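PDB 5EK8: lipoxygenase from Cyanothece sp., which probably catalyses the dioxygenation of polyunsaturated fatty acids at a non-heme iron centre, acting as a 9R-lipoxygenase. Local coordinates for residues R384-K392 and D634-R642; V431-D439 and T535-N543. All blocks are in the same frame, centred on the assembly; numbering follows the deposited sequence.

Interaction 1. Residues R384-K392 and D634-R642; sequences RLMLTPHLK and DDDVPEELR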
loop_
_atom_site.group_PDB
_atom_site.type_symbol
_atom_site.label_atom_id
_atom_site.label_comp_id
_atom_site.label_asym_id
_atom_site.label_seq_id
_atom_site.Cartn_x
_atom_site.Cartn_y
_atom_site.Cartn_z
ATOM N N ARG A 384 8.912 -13.696 10.285
ATOM C CA ARG A 384 9.449 -12.354 10.070
ATOM C C ARG A 384 10.220 -12.270 8.754
ATOM O O ARG A 384 9.912 -11.452 7.882
ATOM C CB ARG A 384 10.369 -11.955 11.220
ATOM C CG ARG A 384 11.227 -10.740 10.909
ATOM C CD ARG A 384 12.591 -10.857 11.563
ATOM N NE ARG A 384 13.177 -9.549 11.823
ATOM C CZ ARG A 384 14.197 -9.343 12.647
ATOM N NH1 ARG A 384 14.662 -8.115 12.833
ATOM N NH2 ARG A 384 14.747 -10.366 13.288
ATOM N N LEU A 385 11.206 -13.154 8.620
ATOM C CA LEU A 385 12.047 -13.239 7.431
ATOM C C LEU A 385 11.223 -13.401 6.163
ATOM O O LEU A 385 11.672 -13.065 5.066
ATOM C CB LEU A 385 13.029 -14.408 7.563
ATOM C CG LEU A 385 14.448 -14.100 8.050
ATOM C CD1 LEU A 385 14.440 -13.150 9.233
ATOM C CD2 LEU A 385 15.167 -15.386 8.411
ATOM N N MET A 386 10.010 -13.911 6.322
ATOM C CA MET A 386 9.138 -14.163 5.191
ATOM C C MET A 386 8.235 -12.972 4.883
ATOM O O MET A 386 7.928 -12.708 3.718
ATOM C CB MET A 386 8.302 -15.408 5.459
ATOM C CG MET A 386 7.122 -15.587 4.536
ATOM S SD MET A 386 6.266 -17.122 4.900
ATOM C CE MET A 386 4.949 -17.032 3.705
ATOM N N LEU A 387 7.841 -12.234 5.921
ATOM C CA LEU A 387 6.844 -11.174 5.758
ATOM C C LEU A 387 7.420 -9.760 5.620
ATOM O O LEU A 387 6.932 -8.974 4.808
ATOM C CB LEU A 387 5.857 -11.201 6.924
ATOM C CG LEU A 387 4.769 -12.272 6.843
ATOM C CD1 LEU A 387 3.829 -12.172 8.035
ATOM C CD2 LEU A 387 4.005 -12.140 5.537
ATOM N N THR A 388 8.446 -9.441 6.406
ATOM C CA THR A 388 9.016 -8.090 6.415
ATOM C C THR A 388 9.398 -7.489 5.042
ATOM O O THR A 388 9.103 -6.317 4.798
ATOM C CB THR A 388 10.261 -8.020 7.326
ATOM O OG1 THR A 388 11.021 -9.226 7.198
ATOM C CG2 THR A 388 9.848 -7.855 8.775
ATOM N N PRO A 389 10.046 -8.267 4.141
ATOM C CA PRO A 389 10.433 -7.627 2.872
ATOM C C PRO A 389 9.253 -7.165 2.015
ATOM O O PRO A 389 9.420 -6.296 1.163
ATOM C CB PRO A 389 11.213 -8.730 2.146
ATOM C CG PRO A 389 10.738 -9.993 2.748
ATOM C CD PRO A 389 10.494 -9.670 4.188
ATOM N N HIS A 390 8.077 -7.736 2.243
ATOM C CA HIS A 390 6.893 -7.357 1.485
ATOM C C HIS A 390 6.101 -6.255 2.185
ATOM O O HIS A 390 5.326 -5.540 1.553
ATOM C CB HIS A 390 6.002 -8.577 1.255
ATOM C CG HIS A 390 6.727 -9.745 0.668
ATOM N ND1 HIS A 390 7.233 -9.741 -0.616
ATOM C CD2 HIS A 390 7.040 -10.956 1.188
ATOM C CE1 HIS A 390 7.822 -10.896 -0.859
ATOM N NE2 HIS A 390 7.718 -11.653 0.220
ATOM N N LEU A 391 6.300 -6.120 3.491
ATOM C CA LEU A 391 5.557 -5.141 4.278
ATOM C C LEU A 391 6.388 -3.908 4.602
ATOM O O LEU A 391 5.871 -2.930 5.138
ATOM C CB LEU A 391 5.044 -5.778 5.572
ATOM C CG LEU A 391 3.858 -6.730 5.410
ATOM C CD1 LEU A 391 3.632 -7.535 6.676
ATOM C CD2 LEU A 391 2.602 -5.959 5.044
ATOM N N LYS A 392 7.672 -3.948 4.265
ATOM C CA LYS A 392 8.540 -2.816 4.554
ATOM C C LYS A 392 8.184 -1.604 3.695
ATOM O O LYS A 392 7.602 -1.743 2.619
ATOM C CB LYS A 392 10.014 -3.193 4.363
ATOM C CG LYS A 392 10.383 -3.766 3.004
ATOM C CD LYS A 392 11.711 -3.174 2.523
ATOM C CE LYS A 392 12.497 -4.125 1.618
ATOM N NZ LYS A 392 11.811 -4.482 0.347
ATOM N N ASP A 634 17.358 -5.491 -2.736
ATOM C CA ASP A 634 17.616 -5.320 -1.306
ATOM C C ASP A 634 18.145 -6.595 -0.648
ATOM O O ASP A 634 18.448 -6.598 0.545
ATOM C CB ASP A 634 16.348 -4.848 -0.585
ATOM C CG ASP A 634 16.082 -3.355 -0.774
ATOM O OD1 ASP A 634 14.894 -2.959 -0.812
ATOM O OD2 ASP A 634 17.058 -2.578 -0.878
ATOM N N ASP A 635 18.263 -7.663 -1.435
ATOM C CA ASP A 635 18.789 -8.949 -0.966
ATOM C C ASP A 635 18.111 -9.424 0.322
ATOM O O ASP A 635 18.776 -9.821 1.281
ATOM C CB ASP A 635 20.309 -8.869 -0.754
ATOM C CG ASP A 635 21.066 -8.520 -2.030
ATOM O OD1 ASP A 635 21.078 -9.349 -2.971
ATOM O OD2 ASP A 635 21.653 -7.414 -2.087
ATOM N N ASP A 636 16.786 -9.390 0.331
ATOM C CA ASP A 636 16.029 -9.769 1.513
ATOM C C ASP A 636 14.863 -10.679 1.153
ATOM O O ASP A 636 14.169 -11.185 2.034
ATOM C CB ASP A 636 15.519 -8.527 2.233
ATOM C CG ASP A 636 14.565 -7.722 1.382
ATOM O OD1 ASP A 636 13.848 -6.875 1.945
ATOM O OD2 ASP A 636 14.532 -7.935 0.151
ATOM N N VAL A 637 14.644 -10.864 -0.145
ATOM C CA VAL A 637 13.615 -11.777 -0.628
ATOM C C VAL A 637 14.120 -13.211 -0.536
ATOM O O VAL A 637 15.077 -13.576 -1.226
ATOM C CB VAL A 637 13.211 -11.468 -2.082
ATOM C CG1 VAL A 637 12.182 -12.468 -2.572
ATOM C CG2 VAL A 637 12.677 -10.054 -2.203
ATOM N N PRO A 638 13.488 -14.022 0.332
ATOM C CA PRO A 638 13.853 -15.428 0.536
ATOM C C PRO A 638 13.965 -16.180 -0.785
ATOM O O PRO A 638 13.072 -16.086 -1.627
ATOM C CB PRO A 638 12.704 -15.964 1.389
ATOM C CG PRO A 638 12.224 -14.770 2.141
ATOM C CD PRO A 638 12.361 -13.619 1.190
ATOM N N GLU A 639 15.061 -16.910 -0.957
ATOM C CA GLU A 639 15.409 -17.490 -2.248
ATOM C C GLU A 639 14.395 -18.509 -2.754
ATOM O O GLU A 639 14.284 -18.720 -3.961
ATOM C CB GLU A 639 16.795 -18.129 -2.176
ATOM C CG GLU A 639 17.926 -17.124 -2.314
ATOM C CD GLU A 639 17.964 -16.469 -3.688
ATOM O OE1 GLU A 639 17.520 -17.107 -4.669
ATOM O OE2 GLU A 639 18.433 -15.314 -3.785
ATOM N N GLU A 640 13.657 -19.131 -1.840
ATOM C CA GLU A 640 12.626 -20.098 -2.215
ATOM C C GLU A 640 11.548 -19.460 -3.092
ATOM O O GLU A 640 11.098 -20.052 -4.077
ATOM C CB GLU A 640 11.983 -20.717 -0.969
ATOM C CG GLU A 640 12.901 -21.626 -0.157
ATOM C CD GLU A 640 13.845 -20.855 0.743
ATOM O OE1 GLU A 640 13.750 -19.612 0.784
ATOM O OE2 GLU A 640 14.683 -21.493 1.413
ATOM N N LEU A 641 11.141 -18.249 -2.724
ATOM C CA LEU A 641 10.122 -17.512 -3.462
ATOM C C LEU A 641 10.647 -17.114 -4.831
ATOM O O LEU A 641 9.946 -17.222 -5.844
ATOM C CB LEU A 641 9.692 -16.271 -2.679
ATOM C CG LEU A 641 8.662 -15.353 -3.339
ATOM C CD1 LEU A 641 7.334 -16.074 -3.547
ATOM C CD2 LEU A 641 8.476 -14.090 -2.510
ATOM N N ARG A 642 11.895 -16.656 -4.846
ATOM C CA ARG A 642 12.558 -16.278 -6.080
ATOM C C ARG A 642 12.593 -17.448 -7.051
ATOM O O ARG A 642 12.176 -17.317 -8.196
ATOM C CB ARG A 642 13.980 -15.783 -5.803
ATOM C CG ARG A 642 14.053 -14.609 -4.841
ATOM C CD ARG A 642 15.320 -13.801 -5.053
ATOM N NE ARG A 642 15.422 -13.346 -6.435
ATOM C CZ ARG A 642 16.291 -13.821 -7.323
ATOM N NH1 ARG A 642 17.153 -14.767 -6.973
ATOM N NH2 ARG A 642 16.299 -13.349 -8.561
#
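Lys392 and the acidic pair Asp634 and Asp636 form a salt-bridge network that ties the C-terminal end of helix 383-391 to the loop leading into helix 639-647 in this lipoxygenase. The lysine chain starts back over its own helix: CB lies 3.3 Å from Thr388 O, and CG passes Pro389 O. The bend at chi2 (138°) swings CD away from the helix, and CE follows to 3.1 Å from Asp636 OD1; chi4 (62°) turns NZ back toward Pro389 O. At the tip, NZ donates to a lone pair of Pro389 O, in the carbonyl plane at 3.1 Å, and makes a salt bridge to Asp636 OD1 at 3.5 Å and a longer one to Asp634 OD1. Asp634 OD2 is held separately by Tyr626 and Ser187. Replacing the lysine by a methionine would probably leave the two carboxylates without a shared positive partner and Pro389 O without this donor.

Beside this network, Asp636 OD1 also touches Pro389 CB, and Pro638 sets its CG 3.4 Å from Leu385 O. The buried His390, whose ND1 bonds Thr664 O, presents the edge of its ring to Leu641 CD2, which lies 3.7 Å from both CE1 and NE2.

Interaction 2. Residues V431-D439 and T535-N543; sequences VVATYDWKD and TKVIRPITN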
loop_
_atom_site.group_PDB
_atom_site.type_symbol
_atom_site.label_atom_id
_atom_site.label_comp_id
_atom_site.label_asym_id
_atom_site.label_seq_id
_atom_site.Cartn_x
_atom_site.Cartn_y
_atom_site.Cartn_z
ATOM N N VAL A 431 -15.108 -0.207 2.417
ATOM C CA VAL A 431 -14.562 -1.491 1.965
ATOM C C VAL A 431 -13.523 -2.091 2.927
ATOM O O VAL A 431 -13.440 -3.315 3.058
ATOM C CB VAL A 431 -13.947 -1.389 0.559
ATOM C CG1 VAL A 431 -15.047 -1.200 -0.467
ATOM C CG2 VAL A 431 -12.927 -0.260 0.487
ATOM N N VAL A 432 -12.746 -1.251 3.611
ATOM C CA VAL A 432 -11.698 -1.773 4.492
ATOM C C VAL A 432 -12.340 -2.409 5.729
ATOM O O VAL A 432 -11.777 -3.322 6.335
ATOM C CB VAL A 432 -10.675 -0.672 4.899
ATOM C CG1 VAL A 432 -9.703 -1.184 5.956
ATOM C CG2 VAL A 432 -9.895 -0.191 3.676
ATOM N N ALA A 433 -13.544 -1.962 6.074
ATOM C CA ALA A 433 -14.269 -2.571 7.187
ATOM C C ALA A 433 -14.718 -4.009 6.893
ATOM O O ALA A 433 -15.309 -4.658 7.755
ATOM C CB ALA A 433 -15.469 -1.720 7.561
ATOM N N THR A 434 -14.429 -4.511 5.693
ATOM C CA THR A 434 -14.845 -5.860 5.309
ATOM C C THR A 434 -13.691 -6.765 4.869
ATOM O O THR A 434 -13.899 -7.952 4.604
ATOM C CB THR A 434 -15.865 -5.824 4.156
ATOM O OG1 THR A 434 -15.181 -5.566 2.921
ATOM C CG2 THR A 434 -16.908 -4.749 4.391
ATOM N N TYR A 435 -12.483 -6.216 4.783
ATOM C CA TYR A 435 -11.345 -6.971 4.255
ATOM C C TYR A 435 -10.693 -7.853 5.306
ATOM O O TYR A 435 -10.169 -7.359 6.301
ATOM C CB TYR A 435 -10.297 -6.023 3.663
ATOM C CG TYR A 435 -10.722 -5.345 2.378
ATOM C CD1 TYR A 435 -11.615 -5.956 1.510
ATOM C CD2 TYR A 435 -10.223 -4.091 2.034
ATOM C CE1 TYR A 435 -12.004 -5.336 0.330
ATOM C CE2 TYR A 435 -10.604 -3.460 0.849
ATOM C CZ TYR A 435 -11.498 -4.090 0.008
ATOM O OH TYR A 435 -11.895 -3.483 -1.160
ATOM N N ASP A 436 -10.729 -9.163 5.080
ATOM C CA ASP A 436 -10.068 -10.114 5.969
ATOM C C ASP A 436 -9.244 -11.122 5.158
ATOM O O ASP A 436 -9.423 -11.249 3.948
ATOM C CB ASP A 436 -11.101 -10.833 6.848
ATOM C CG ASP A 436 -10.466 -11.807 7.824
ATOM O OD1 ASP A 436 -9.675 -11.360 8.680
ATOM O OD2 ASP A 436 -10.751 -13.021 7.727
ATOM N N TRP A 437 -8.344 -11.834 5.831
ATOM C CA TRP A 437 -7.447 -12.779 5.175
ATOM C C TRP A 437 -8.035 -14.179 4.996
ATOM O O TRP A 437 -7.600 -14.924 4.118
ATOM C CB TRP A 437 -6.143 -12.888 5.968
ATOM C CG TRP A 437 -6.364 -13.187 7.421
ATOM C CD1 TRP A 437 -6.469 -12.281 8.434
ATOM C CD2 TRP A 437 -6.516 -14.481 8.024
ATOM N NE1 TRP A 437 -6.669 -12.928 9.628
ATOM C CE2 TRP A 437 -6.704 -14.279 9.403
ATOM C CE3 TRP A 437 -6.505 -15.788 7.530
ATOM C CZ2 TRP A 437 -6.886 -15.337 10.298
ATOM C CZ3 TRP A 437 -6.692 -16.836 8.419
ATOM C CH2 TRP A 437 -6.877 -16.604 9.786
ATOM N N LYS A 438 -9.019 -14.535 5.818
ATOM C CA LYS A 438 -9.482 -15.921 5.889
ATOM C C LYS A 438 -10.290 -16.365 4.676
ATOM O O LYS A 438 -11.154 -15.634 4.187
ATOM C CB LYS A 438 -10.306 -16.146 7.161
ATOM C CG LYS A 438 -10.355 -17.607 7.580
ATOM C CD LYS A 438 -11.054 -17.804 8.910
ATOM C CE LYS A 438 -10.867 -19.226 9.416
ATOM N NZ LYS A 438 -11.596 -19.450 10.694
ATOM N N ASP A 439 -9.985 -17.575 4.203
ATOM C CA ASP A 439 -10.660 -18.204 3.066
ATOM C C ASP A 439 -10.616 -17.360 1.789
ATOM O O ASP A 439 -11.363 -17.611 0.840
ATOM C CB ASP A 439 -12.115 -18.528 3.422
ATOM C CG ASP A 439 -12.256 -19.830 4.204
ATOM O OD1 ASP A 439 -11.243 -20.317 4.753
ATOM O OD2 ASP A 439 -13.386 -20.363 4.270
ATOM N N THR A 535 -17.486 -6.220 17.010
ATOM C CA THR A 535 -16.965 -7.272 16.150
ATOM C C THR A 535 -15.898 -6.705 15.219
ATOM O O THR A 535 -16.135 -5.723 14.517
ATOM C CB THR A 535 -18.081 -7.917 15.325
ATOM O OG1 THR A 535 -19.027 -8.534 16.210
ATOM C CG2 THR A 535 -17.506 -8.955 14.373
ATOM N N LYS A 536 -14.723 -7.321 15.219
ATOM C CA LYS A 536 -13.597 -6.800 14.452
ATOM C C LYS A 536 -13.474 -7.450 13.071
ATOM O O LYS A 536 -13.791 -8.628 12.895
ATOM C CB LYS A 536 -12.304 -6.977 15.246
ATOM C CG LYS A 536 -12.367 -6.398 16.651
ATOM C CD LYS A 536 -12.886 -4.961 16.657
ATOM C CE LYS A 536 -11.972 -4.019 15.872
ATOM N NZ LYS A 536 -10.618 -3.911 16.474
ATOM N N VAL A 537 -13.013 -6.667 12.097
ATOM C CA VAL A 537 -12.964 -7.114 10.707
ATOM C C VAL A 537 -11.907 -8.205 10.489
ATOM O O VAL A 537 -12.152 -9.163 9.761
ATOM C CB VAL A 537 -12.710 -5.925 9.738
ATOM C CG1 VAL A 537 -11.453 -5.171 10.111
ATOM C CG2 VAL A 537 -12.632 -6.407 8.302
ATOM N N ILE A 538 -10.749 -8.084 11.132
ATOM C CA ILE A 538 -9.715 -9.103 10.973
ATOM C C ILE A 538 -9.927 -10.274 11.933
ATOM O O ILE A 538 -10.048 -10.092 13.144
ATOM C CB ILE A 538 -8.289 -8.532 11.185
ATOM C CG1 ILE A 538 -7.990 -7.427 10.173
ATOM C CG2 ILE A 538 -7.250 -9.632 11.038
ATOM C CD1 ILE A 538 -8.084 -7.876 8.749
ATOM N N ARG A 539 -9.968 -11.480 11.376
ATOM C CA ARG A 539 -10.092 -12.693 12.170
ATOM C C ARG A 539 -8.749 -13.098 12.777
ATOM O O ARG A 539 -7.706 -12.930 12.144
ATOM C CB ARG A 539 -10.656 -13.823 11.312
ATOM C CG ARG A 539 -12.065 -13.548 10.800
ATOM C CD ARG A 539 -12.589 -14.713 9.977
ATOM N NE ARG A 539 -13.960 -14.500 9.524
ATOM C CZ ARG A 539 -14.288 -13.892 8.390
ATOM N NH1 ARG A 539 -13.342 -13.430 7.580
ATOM N NH2 ARG A 539 -15.567 -13.744 8.064
ATOM N N PRO A 540 -8.771 -13.627 14.014
ATOM C CA PRO A 540 -7.538 -14.049 14.692
ATOM C C PRO A 540 -6.890 -15.290 14.076
ATOM O O PRO A 540 -7.575 -16.259 13.753
ATOM C CB PRO A 540 -8.009 -14.345 16.116
ATOM C CG PRO A 540 -9.445 -14.699 15.962
ATOM C CD PRO A 540 -9.960 -13.826 14.863
ATOM N N ILE A 541 -5.571 -15.238 13.917
ATOM C CA ILE A 541 -4.789 -16.359 13.408
ATOM C C ILE A 541 -4.669 -17.433 14.482
ATOM O O ILE A 541 -4.777 -18.630 14.207
ATOM C CB ILE A 541 -3.378 -15.902 12.964
ATOM C CG1 ILE A 541 -3.480 -14.936 11.777
ATOM C CG2 ILE A 541 -2.493 -17.096 12.629
ATOM C CD1 ILE A 541 -2.197 -14.192 11.482
ATOM N N THR A 542 -4.452 -16.993 15.715
ATOM C CA THR A 542 -4.299 -17.917 16.823
ATOM C C THR A 542 -4.660 -17.253 18.150
ATOM O O THR A 542 -4.666 -16.027 18.266
ATOM C CB THR A 542 -2.862 -18.458 16.888
ATOM O OG1 THR A 542 -2.770 -19.469 17.903
ATOM C CG2 THR A 542 -1.894 -17.332 17.191
ATOM N N ASN A 543 -4.980 -18.073 19.145
ATOM C CA ASN A 543 -5.249 -17.581 20.491
ATOM C C ASN A 543 -4.598 -18.482 21.528
ATOM O O ASN A 543 -5.011 -18.510 22.685
ATOM C CB ASN A 543 -6.756 -17.482 20.750
ATOM C CG ASN A 543 -7.337 -16.136 20.335
ATOM O OD1 ASN A 543 -8.266 -16.073 19.527
ATOM N ND2 ASN A 543 -6.790 -15.051 20.892
#
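Asp436 OD2 is gripped by two donors that reach it from opposite faces of the carboxylate plane: Arg539 NH1, at 2.6 Å in a salt bridge, and the backbone N of Lys438, at 3.0 Å. The arginine keeps its partner close to the guanidinium plane, yet the two flat groups are turned 64° against each other, and the bridge rests on the single NH1 contact, not on a coplanar pair. With CG anti to the backbone N (chi1 -178°), the aspartate reaches across to the other loop, where OD1 takes a nearly straight bond of 2.7 Å from Arg539 N. The rest of the guanidinium is fixed by the carbonyls of Leu526 and Pro527, which leaves it little freedom to rotate.

Trp437 grips the same arginine by its carbonyl: NE1 donates to Arg539 O at 2.7 Å, with the acceptor near the indole plane. Ile538 CG2 meets that indole edge, while Ile541 CG1 packs 3.7 Å from CZ2. At the turn that follows helix 421-432, Val537 CG2 nestles among the carbonyls of Ala433 and Tyr435.

The bond from Lys438 N to Asp436 OD2 closes an Asx turn, here joined by the buried Asp436-Arg539 salt bridge to the loop that leads into helix 549-574, which carries the iron ligands His570 and Asn574.

How the interactions relate
Along the chain the four segments come in the order 384-392, 431-439, 535-543 and 634-642, so both segments of interaction 2 fall between those of interaction 1. Their centres lie 23 Å apart and their nearest atoms about 7 Å, without touching. Both pack against helices 337-377 and 549-574, which between them supply the iron ligands His359, His364, His570 and Asn574. Interaction 1 joins a helix end to a loop and helix near the C-terminal part of the chain, whose last residue, Ile668, also binds the iron; interaction 2 joins two loops. Both thus belong to the shell around the metal-bearing helices, and neither supplies a ligand.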